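Local coordinates for metallophosphoesterase TT1561-like domain-containing protein (Aquifex aeolicus, PDB 2YVT) that is of unknown function but has the calcineurin-like metallophosphoesterase fold, though several of the usual metal-binding positions appear to be replaced, at residues E51-H56 against V153-R158; V94-N99 against K104-A109. All coordinates share one frame; numbering follows the deposited sequence.

Interaction 1 (E51-H56 against V153-R158); sequences EYERAH and VLKYPR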
loop_
_atom_site.group_PDB
_atom_site.type_symbol
_atom_site.label_atom_id
_atom_site.label_comp_id
_atom_site.label_asym_id
_atom_site.label_seq_id
_atom_site.Cartn_x
_atom_site.Cartn_y
_atom_site.Cartn_z
ATOM N N GLU A 51 8.111 -19.136 -7.253
ATOM C CA GLU A 51 8.503 -19.532 -8.610
ATOM C C GLU A 51 9.386 -18.469 -9.257
ATOM O O GLU A 51 10.410 -18.785 -9.866
ATOM C CB GLU A 51 7.295 -19.860 -9.495
ATOM C CG GLU A 51 7.624 -19.948 -10.996
ATOM C CD GLU A 51 8.680 -21.003 -11.351
ATOM O OE1 GLU A 51 8.866 -21.987 -10.591
ATOM O OE2 GLU A 51 9.321 -20.842 -12.415
ATOM N N TYR A 52 8.987 -17.207 -9.112
ATOM C CA TYR A 52 9.770 -16.094 -9.629
ATOM C C TYR A 52 11.188 -16.075 -9.051
ATOM O O TYR A 52 12.165 -15.987 -9.803
ATOM C CB TYR A 52 9.049 -14.779 -9.336
ATOM C CG TYR A 52 9.840 -13.547 -9.704
ATOM C CD1 TYR A 52 9.893 -13.093 -11.023
ATOM C CD2 TYR A 52 10.545 -12.839 -8.732
ATOM C CE1 TYR A 52 10.618 -11.959 -11.357
ATOM C CE2 TYR A 52 11.275 -11.705 -9.059
ATOM C CZ TYR A 52 11.311 -11.277 -10.375
ATOM O OH TYR A 52 12.035 -10.147 -10.696
ATOM N N GLU A 53 11.301 -16.182 -7.724
ATOM C CA GLU A 53 12.609 -16.115 -7.066
ATOM C C GLU A 53 13.476 -17.323 -7.417
ATOM O O GLU A 53 14.650 -17.164 -7.741
ATOM C CB GLU A 53 12.487 -15.940 -5.542
ATOM C CG GLU A 53 11.804 -14.629 -5.087
ATOM C CD GLU A 53 12.486 -13.346 -5.575
ATOM O OE1 GLU A 53 13.678 -13.376 -5.969
ATOM O OE2 GLU A 53 11.815 -12.285 -5.564
ATOM N N ARG A 54 12.882 -18.516 -7.387
ATOM C CA ARG A 54 13.595 -19.744 -7.748
ATOM C C ARG A 54 14.098 -19.695 -9.185
ATOM O O ARG A 54 15.246 -20.052 -9.459
ATOM C CB ARG A 54 12.699 -20.975 -7.574
ATOM C CG ARG A 54 12.399 -21.359 -6.131
ATOM C CD ARG A 54 13.647 -21.812 -5.379
ATOM N NE ARG A 54 14.272 -23.006 -5.964
ATOM C CZ ARG A 54 13.964 -24.265 -5.655
ATOM N NH1 ARG A 54 13.017 -24.544 -4.765
ATOM N NH2 ARG A 54 14.605 -25.259 -6.254
ATOM N N ALA A 55 13.240 -19.229 -10.094
ATOM C CA ALA A 55 13.606 -19.154 -11.504
ATOM C C ALA A 55 14.772 -18.205 -11.714
ATOM O O ALA A 55 15.705 -18.520 -12.443
ATOM C CB ALA A 55 12.414 -18.747 -12.361
ATOM N N HIS A 56 14.732 -17.045 -11.060
ATOM C CA HIS A 56 15.806 -16.090 -11.230
ATOM C C HIS A 56 17.119 -16.548 -10.606
ATOM O O HIS A 56 18.170 -16.369 -11.204
ATOM C CB HIS A 56 15.371 -14.691 -10.796
ATOM C CG HIS A 56 14.507 -14.021 -11.817
ATOM N ND1 HIS A 56 15.006 -13.119 -12.733
ATOM C CD2 HIS A 56 13.196 -14.181 -12.120
ATOM C CE1 HIS A 56 14.030 -12.720 -13.529
ATOM N NE2 HIS A 56 12.922 -13.348 -13.180
ATOM N N VAL A 153 5.115 -11.104 -9.234
ATOM C CA VAL A 153 5.193 -10.194 -8.091
ATOM C C VAL A 153 5.154 -8.787 -8.675
ATOM O O VAL A 153 5.288 -8.623 -9.892
ATOM C CB VAL A 153 6.512 -10.363 -7.265
ATOM C CG1 VAL A 153 6.467 -11.621 -6.393
ATOM C CG2 VAL A 153 7.757 -10.336 -8.161
ATOM N N LEU A 154 4.985 -7.777 -7.822
ATOM C CA LEU A 154 5.124 -6.386 -8.249
ATOM C C LEU A 154 6.431 -5.820 -7.709
ATOM O O LEU A 154 6.573 -5.603 -6.504
ATOM C CB LEU A 154 3.962 -5.517 -7.749
ATOM C CG LEU A 154 2.529 -5.891 -8.095
ATOM C CD1 LEU A 154 1.625 -4.710 -7.728
ATOM C CD2 LEU A 154 2.427 -6.245 -9.571
ATOM N N LYS A 155 7.381 -5.601 -8.610
ATOM C CA LYS A 155 8.663 -4.972 -8.277
ATOM C C LYS A 155 8.969 -3.908 -9.326
ATOM O O LYS A 155 8.758 -4.127 -10.521
ATOM C CB LYS A 155 9.802 -6.004 -8.259
ATOM C CG LYS A 155 9.667 -7.104 -7.216
ATOM C CD LYS A 155 10.999 -7.852 -7.095
ATOM C CE LYS A 155 10.978 -8.899 -6.004
ATOM N NZ LYS A 155 12.284 -9.618 -5.927
ATOM N N TYR A 156 9.449 -2.751 -8.882
ATOM C CA TYR A 156 9.752 -1.651 -9.794
ATOM C C TYR A 156 11.147 -1.110 -9.532
ATOM O O TYR A 156 11.590 -1.077 -8.384
ATOM C CB TYR A 156 8.727 -0.534 -9.638
ATOM C CG TYR A 156 7.348 -0.969 -10.048
ATOM C CD1 TYR A 156 6.984 -0.982 -11.393
ATOM C CD2 TYR A 156 6.414 -1.399 -9.098
ATOM C CE1 TYR A 156 5.721 -1.398 -11.794
ATOM C CE2 TYR A 156 5.125 -1.822 -9.492
ATOM C CZ TYR A 156 4.798 -1.814 -10.847
ATOM O OH TYR A 156 3.558 -2.228 -11.264
ATOM N N PRO A 157 11.848 -0.698 -10.600
ATOM C CA PRO A 157 13.193 -0.132 -10.480
ATOM C C PRO A 157 13.162 1.383 -10.356
ATOM O O PRO A 157 12.225 2.021 -10.846
ATOM C CB PRO A 157 13.831 -0.519 -11.813
ATOM C CG PRO A 157 12.690 -0.462 -12.788
ATOM C CD PRO A 157 11.435 -0.827 -12.012
ATOM N N ARG A 158 14.199 1.943 -9.732
ATOM C CA ARG A 158 14.291 3.382 -9.480
ATOM C C ARG A 158 13.990 4.225 -10.719
ATOM O O ARG A 158 13.190 5.158 -10.658
ATOM C CB ARG A 158 15.687 3.740 -8.932
ATOM C CG ARG A 158 15.930 5.223 -8.754
ATOM C CD ARG A 158 17.378 5.494 -8.320
ATOM N NE ARG A 158 17.673 4.950 -6.990
ATOM C CZ ARG A 158 17.656 5.666 -5.869
ATOM N NH1 ARG A 158 17.339 6.957 -5.912
ATOM N NH2 ARG A 158 17.939 5.086 -4.704
#
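K155 reaches to E53 and closes a salt bridge, its NZ 2.7 Å from OE2 of E53. The two side chains approach from opposite directions. The lysine is extended beyond CG, its last torsion at 179°, whereas the glutamate bends at chi2 (-58°), which brings its carboxylate round to the ammonium group. The proton goes to the syn lone pair of OE2, on the side of the second oxygen, yet OE1 stays 4.0 Å from NZ, a one-oxygen grip. Y52, one residue back on helix 46-57, has its ring beside this pair: NZ of K155 sits at the ring edge, 3.9 Å from CE2, and not over the face as a cation-pi contact would need. One face of the tyrosine takes CG2 of V153 as a CH-pi contact, 4.0 Å from its centroid and 19° off the normal. The opposite face receives CD2 of H56, one helical turn on, so each face of the ring has a neighbour near its rim. E147 OE1 forms a second salt bridge with K155 NZ and hydrogen-bonds the Y52 hydroxyl. The ammonium group of largely buried K155 has the carboxylates of E53 and E147 to balance it, which probably favours its charged form.

Interaction 2 (V94-N99 against K104-A109); sequences VVPGKN and KIFLRA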
loop_
_atom_site.group_PDB
_atom_site.type_symbol
_atom_site.label_atom_id
_atom_site.label_comp_id
_atom_site.label_asym_id
_atom_site.label_seq_id
_atom_site.Cartn_x
_atom_site.Cartn_y
_atom_site.Cartn_z
ATOM N N VAL A 94 -6.712 2.056 -1.897
ATOM C CA VAL A 94 -6.006 0.779 -1.827
ATOM C C VAL A 94 -4.762 0.870 -2.703
ATOM O O VAL A 94 -4.842 1.307 -3.845
ATOM C CB VAL A 94 -6.904 -0.378 -2.328
ATOM C CG1 VAL A 94 -6.140 -1.702 -2.333
ATOM C CG2 VAL A 94 -8.175 -0.489 -1.472
ATOM N N VAL A 95 -3.619 0.440 -2.165
ATOM C CA VAL A 95 -2.347 0.453 -2.901
ATOM C C VAL A 95 -1.751 -0.962 -2.836
ATOM O O VAL A 95 -1.576 -1.494 -1.749
ATOM C CB VAL A 95 -1.371 1.499 -2.312
ATOM C CG1 VAL A 95 -0.021 1.432 -3.015
ATOM C CG2 VAL A 95 -1.979 2.897 -2.419
ATOM N N PRO A 96 -1.485 -1.588 -4.001
ATOM C CA PRO A 96 -1.090 -2.994 -3.988
ATOM C C PRO A 96 0.318 -3.232 -3.459
ATOM O O PRO A 96 1.201 -2.362 -3.584
ATOM C CB PRO A 96 -1.177 -3.392 -5.473
ATOM C CG PRO A 96 -0.886 -2.123 -6.206
ATOM C CD PRO A 96 -1.542 -1.048 -5.376
ATOM N N GLY A 97 0.520 -4.410 -2.870
ATOM C CA GLY A 97 1.839 -4.814 -2.413
ATOM C C GLY A 97 2.596 -5.680 -3.411
ATOM O O GLY A 97 2.132 -5.936 -4.539
ATOM N N LYS A 98 3.785 -6.115 -3.002
ATOM C CA LYS A 98 4.622 -6.995 -3.813
ATOM C C LYS A 98 3.884 -8.257 -4.271
ATOM O O LYS A 98 4.131 -8.758 -5.363
ATOM C CB LYS A 98 5.867 -7.354 -3.009
ATOM C CG LYS A 98 6.817 -8.342 -3.624
ATOM C CD LYS A 98 7.984 -8.632 -2.664
ATOM C CE LYS A 98 7.521 -8.950 -1.221
ATOM N NZ LYS A 98 7.486 -7.799 -0.245
ATOM N N ASN A 99 2.977 -8.772 -3.446
ATOM C CA ASN A 99 2.324 -10.044 -3.769
ATOM C C ASN A 99 0.969 -9.896 -4.451
ATOM O O ASN A 99 0.252 -10.880 -4.663
ATOM C CB ASN A 99 2.204 -10.904 -2.517
ATOM C CG ASN A 99 3.551 -11.274 -1.957
ATOM O OD1 ASN A 99 3.923 -10.832 -0.868
ATOM N ND2 ASN A 99 4.314 -12.042 -2.718
ATOM N N LYS A 104 -2.212 -6.999 -13.898
ATOM C CA LYS A 104 -3.371 -6.969 -14.804
ATOM C C LYS A 104 -4.611 -7.594 -14.157
ATOM O O LYS A 104 -5.725 -7.114 -14.355
ATOM C CB LYS A 104 -3.040 -7.620 -16.155
ATOM C CG LYS A 104 -1.982 -6.817 -16.960
ATOM C CD LYS A 104 -1.743 -7.374 -18.364
ATOM C CE LYS A 104 -0.728 -6.541 -19.151
ATOM N NZ LYS A 104 0.652 -6.543 -18.575
ATOM N N ILE A 105 -4.408 -8.651 -13.367
ATOM C CA ILE A 105 -5.504 -9.308 -12.656
ATOM C C ILE A 105 -5.979 -8.451 -11.471
ATOM O O ILE A 105 -7.181 -8.312 -11.225
ATOM C CB ILE A 105 -5.100 -10.735 -12.217
ATOM C CG1 ILE A 105 -4.910 -11.595 -13.473
ATOM C CG2 ILE A 105 -6.140 -11.339 -11.258
ATOM C CD1 ILE A 105 -4.474 -13.024 -13.211
ATOM N N PHE A 106 -5.033 -7.861 -10.747
ATOM C CA PHE A 106 -5.374 -6.975 -9.653
ATOM C C PHE A 106 -6.224 -5.795 -10.146
ATOM O O PHE A 106 -7.237 -5.453 -9.538
ATOM C CB PHE A 106 -4.105 -6.459 -8.968
ATOM C CG PHE A 106 -4.387 -5.547 -7.829
ATOM C CD1 PHE A 106 -4.772 -6.054 -6.597
ATOM C CD2 PHE A 106 -4.306 -4.170 -8.000
ATOM C CE1 PHE A 106 -5.059 -5.190 -5.532
ATOM C CE2 PHE A 106 -4.595 -3.313 -6.958
ATOM C CZ PHE A 106 -4.974 -3.819 -5.729
ATOM N N LEU A 107 -5.811 -5.183 -11.251
ATOM C CA LEU A 107 -6.547 -4.032 -11.775
ATOM C C LEU A 107 -7.901 -4.420 -12.367
ATOM O O LEU A 107 -8.854 -3.650 -12.284
ATOM C CB LEU A 107 -5.704 -3.251 -12.784
ATOM C CG LEU A 107 -4.472 -2.583 -12.165
ATOM C CD1 LEU A 107 -3.671 -1.846 -13.233
ATOM C CD2 LEU A 107 -4.819 -1.659 -11.004
ATOM N N ARG A 108 -7.996 -5.624 -12.926
ATOM C CA ARG A 108 -9.294 -6.116 -13.371
ATOM C C ARG A 108 -10.256 -6.262 -12.189
ATOM O O ARG A 108 -11.423 -5.887 -12.288
ATOM C CB ARG A 108 -9.152 -7.426 -14.149
ATOM C CG ARG A 108 -10.484 -8.051 -14.531
ATOM C CD ARG A 108 -11.253 -7.240 -15.561
ATOM N NE ARG A 108 -12.627 -7.738 -15.674
ATOM C CZ ARG A 108 -13.511 -7.308 -16.564
ATOM N NH1 ARG A 108 -13.174 -6.391 -17.460
ATOM N NH2 ARG A 108 -14.746 -7.809 -16.573
ATOM N N ALA A 109 -9.760 -6.788 -11.069
ATOM C CA ALA A 109 -10.571 -6.890 -9.859
ATOM C C ALA A 109 -11.006 -5.509 -9.366
ATOM O O ALA A 109 -12.165 -5.320 -8.989
ATOM C CB ALA A 109 -9.822 -7.658 -8.764
#
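Strand 91-95 ends at V95 and the chain runs on as a loop through P96, while helix 103-112 passes alongside, with the CA atoms of P96 and F106 8.1 Å apart as the nearest pair; no hydrogen bond joins the two segments. The contact is made by F106, whose ring is swung out from the helix with CG anti to the backbone N (chi1 -180°), toward the strand end. P96 lies over one face of that ring: its CB stands 4.0 Å from the centroid, 21° off the normal, a CH-pi contact displaced to the rim, where CB is 3.7 Å from CE2. The proline and phenylalanine side chains cross at about a right angle. V94 meets the ring differently, at the edge near its plane, CG1 being 4.2 Å from CZ. I42 and V122 also touch F106, so the buried ring is gripped by apolar groups from strand, loop and proline. Cutting F106 back to an alanine would probably open a gap under CB of P96 and remove the contact with CG1 of V94. Strand 91-95, helix 103-112 and strand 120-122 form a beta-alpha-beta unit, with V94 bonded through its backbone to the parallel strand 120-122; in this crossover F106 packs the helix against V94 at the end of the first strand and P96 just beyond it.

Overall arrangement
Interactions 1 and 2 have centres about 15 Å apart and meet directly through the loop after strand 91-95. The backbone N of L154 lies 2.8 Å from O of K98, a probable hydrogen bond, and CD1 of L154 packs 3.8 Å from CB of P96, so the residue between V153 and K155 reaches the proline of interaction 2. Along the chain, both segments of interaction 2 fall between those of interaction 1. The two sheets also come together here: strand 91-95 belongs to one, strand 155-157 to the other. The 96-99 loop lies where relatives carry the metal-binding GNH(D/E) motif, but K98, bonded to Y181, replaces its asparagine, making metal binding here doubtful.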